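Local coordinates for chromosome partition protein Smc (Pyrococcus furiosus, PDB 3KTA), which probably serves chromosome condensation and partitioning, this N-terminal piece contributing the Walker A half of an ABC-type ATPase head that binds and hydrolyses ATP, at residues L47-G52 / V82-N87. Numbering follows the deposited sequence.
Sequences LFVLGG and VAIYFN
Val49 sits between Val82 and Ile84, alternate residues whose side chains rise from the same face of strand 80-87. Val49 CB lies 3.6 Å from Val82 CG1. CG1 of Val49, placed between the backbone N and the carbonyl carbon (chi1 71°), meets Ile84 CG2 at 3.7 Å, while CG2 of Val49 touches that same methyl and also comes 3.4 Å from the carbonyl O of Val82. The Phe48 ring, whose CG stands anti to the backbone N (chi1 175°), meets the other branch of Val82: Phe48 CD2 is 3.6 Å from Val82 CG2, which approaches obliquely, and CB of Val82 lies at the ring edge, in plane. All of this joins the end of the helix that follows the P-loop to the antiparallel β-sheet of the ABC-type head, where strand 80-87 runs between strands 3-10 and 99-106. A Schellman motif ends the helix, with Gly52 N bonded to Leu47 O, Gly51 N to Phe48 O, and Gly51 at positive phi (104°). Within that turn, Leu50 points CD2 at the edge of the Phe86 ring, 4.2 Å from Phe86 CZ, and Leu50 CD2 lies at a similar distance, 4.3 Å, from Ile84 CD1. Arg104 of the neighbouring strand hydrogen-bonds the carbonyls of Phe48 and Gly52.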
loop_
_atom_site.group_PDB
_atom_site.type_symbol
_atom_site.label_atom_id
_atom_site.label_comp_id
_atom_site.label_asym_id
_atom_site.label_seq_id
_atom_site.Cartn_x
_atom_site.Cartn_y
_atom_site.Cartn_z
ATOM N N LEU A 47 4.437 2.260 8.189
ATOM C CA LEU A 47 3.490 1.848 9.222
ATOM C C LEU A 47 3.882 2.432 10.586
ATOM O O LEU A 47 3.028 2.915 11.360
ATOM C CB LEU A 47 3.469 0.319 9.340
ATOM C CG LEU A 47 2.887 -0.429 8.142
ATOM C CD1 LEU A 47 2.923 -1.933 8.399
ATOM C CD2 LEU A 47 1.481 0.029 7.879
ATOM N N PHE A 48 5.178 2.371 10.877
ATOM C CA PHE A 48 5.705 2.794 12.177
ATOM C C PHE A 48 5.516 4.286 12.408
ATOM O O PHE A 48 4.972 4.706 13.439
ATOM C CB PHE A 48 7.189 2.439 12.241
ATOM C CG PHE A 48 7.889 2.929 13.474
ATOM C CD1 PHE A 48 7.708 2.292 14.686
ATOM C CD2 PHE A 48 8.764 4.001 13.399
ATOM C CE1 PHE A 48 8.384 2.738 15.828
ATOM C CE2 PHE A 48 9.444 4.440 14.527
ATOM C CZ PHE A 48 9.249 3.802 15.733
ATOM N N VAL A 49 5.958 5.087 11.445
ATOM C CA VAL A 49 5.931 6.541 11.629
ATOM C C VAL A 49 4.504 7.092 11.635
ATOM O O VAL A 49 4.244 8.145 12.227
ATOM C CB VAL A 49 6.817 7.260 10.584
ATOM C CG1 VAL A 49 6.189 7.183 9.191
ATOM C CG2 VAL A 49 7.073 8.710 11.017
ATOM N N LEU A 50 3.570 6.367 11.019
ATOM C CA LEU A 50 2.168 6.784 10.987
ATOM C C LEU A 50 1.392 6.265 12.195
ATOM O O LEU A 50 0.160 6.349 12.247
ATOM C CB LEU A 50 1.491 6.335 9.685
ATOM C CG LEU A 50 2.112 6.908 8.412
ATOM C CD1 LEU A 50 1.338 6.431 7.175
ATOM C CD2 LEU A 50 2.195 8.428 8.457
ATOM N N GLY A 51 2.119 5.710 13.157
ATOM C CA GLY A 51 1.539 5.442 14.465
ATOM C C GLY A 51 1.194 4.001 14.760
ATOM O O GLY A 51 0.495 3.717 15.736
ATOM N N GLY A 52 1.684 3.085 13.932
ATOM C CA GLY A 52 1.394 1.674 14.114
ATOM C C GLY A 52 1.650 1.197 15.533
ATOM O O GLY A 52 2.740 1.372 16.073
ATOM N N VAL A 82 12.059 7.057 12.635
ATOM C CA VAL A 82 11.655 7.315 11.259
ATOM C C VAL A 82 11.067 8.713 11.175
ATOM O O VAL A 82 10.270 9.108 12.036
ATOM C CB VAL A 82 10.611 6.288 10.778
ATOM C CG1 VAL A 82 10.170 6.585 9.337
ATOM C CG2 VAL A 82 11.198 4.876 10.868
ATOM N N ALA A 83 11.487 9.458 10.158
ATOM C CA ALA A 83 10.846 10.721 9.823
ATOM C C ALA A 83 10.214 10.601 8.445
ATOM O O ALA A 83 10.823 10.064 7.516
ATOM C CB ALA A 83 11.848 11.863 9.849
ATOM N N ILE A 84 8.987 11.094 8.313
ATOM C CA ILE A 84 8.310 11.089 7.030
ATOM C C ILE A 84 7.996 12.536 6.625
ATOM O O ILE A 84 7.517 13.333 7.445
ATOM C CB ILE A 84 7.047 10.184 7.061
ATOM C CG1 ILE A 84 6.457 10.038 5.650
ATOM C CG2 ILE A 84 5.996 10.715 8.077
ATOM C CD1 ILE A 84 5.387 8.944 5.557
ATOM N N TYR A 85 8.330 12.886 5.390
ATOM C CA TYR A 85 8.146 14.257 4.890
ATOM C C TYR A 85 7.013 14.267 3.863
ATOM O O TYR A 85 7.128 13.650 2.791
ATOM C CB TYR A 85 9.452 14.769 4.262
ATOM C CG TYR A 85 10.571 14.954 5.267
ATOM C CD1 TYR A 85 11.179 13.861 5.867
ATOM C CD2 TYR A 85 10.994 16.217 5.633
ATOM C CE1 TYR A 85 12.198 14.018 6.804
ATOM C CE2 TYR A 85 12.011 16.389 6.570
ATOM C CZ TYR A 85 12.604 15.286 7.152
ATOM O OH TYR A 85 13.618 15.452 8.081
ATOM N N PHE A 86 5.910 14.939 4.193
ATOM C CA PHE A 86 4.795 15.053 3.261
ATOM C C PHE A 86 4.806 16.394 2.553
ATOM O O PHE A 86 4.942 17.447 3.188
ATOM C CB PHE A 86 3.459 14.932 3.984
ATOM C CG PHE A 86 3.097 13.539 4.377
ATOM C CD1 PHE A 86 3.333 13.087 5.675
ATOM C CD2 PHE A 86 2.493 12.684 3.462
ATOM C CE1 PHE A 86 2.982 11.795 6.053
ATOM C CE2 PHE A 86 2.133 11.392 3.837
ATOM C CZ PHE A 86 2.385 10.952 5.120
ATOM N N ASN A 87 4.609 16.370 1.244
ATOM C CA ASN A 87 4.220 17.591 0.556
ATOM C C ASN A 87 2.750 17.902 0.863
ATOM O O ASN A 87 1.877 17.054 0.685
ATOM C CB ASN A 87 4.446 17.451 -0.948
ATOM C CG ASN A 87 4.145 18.728 -1.690
ATOM O OD1 ASN A 87 3.006 19.173 -1.722
ATOM N ND2 ASN A 87 5.169 19.319 -2.296
#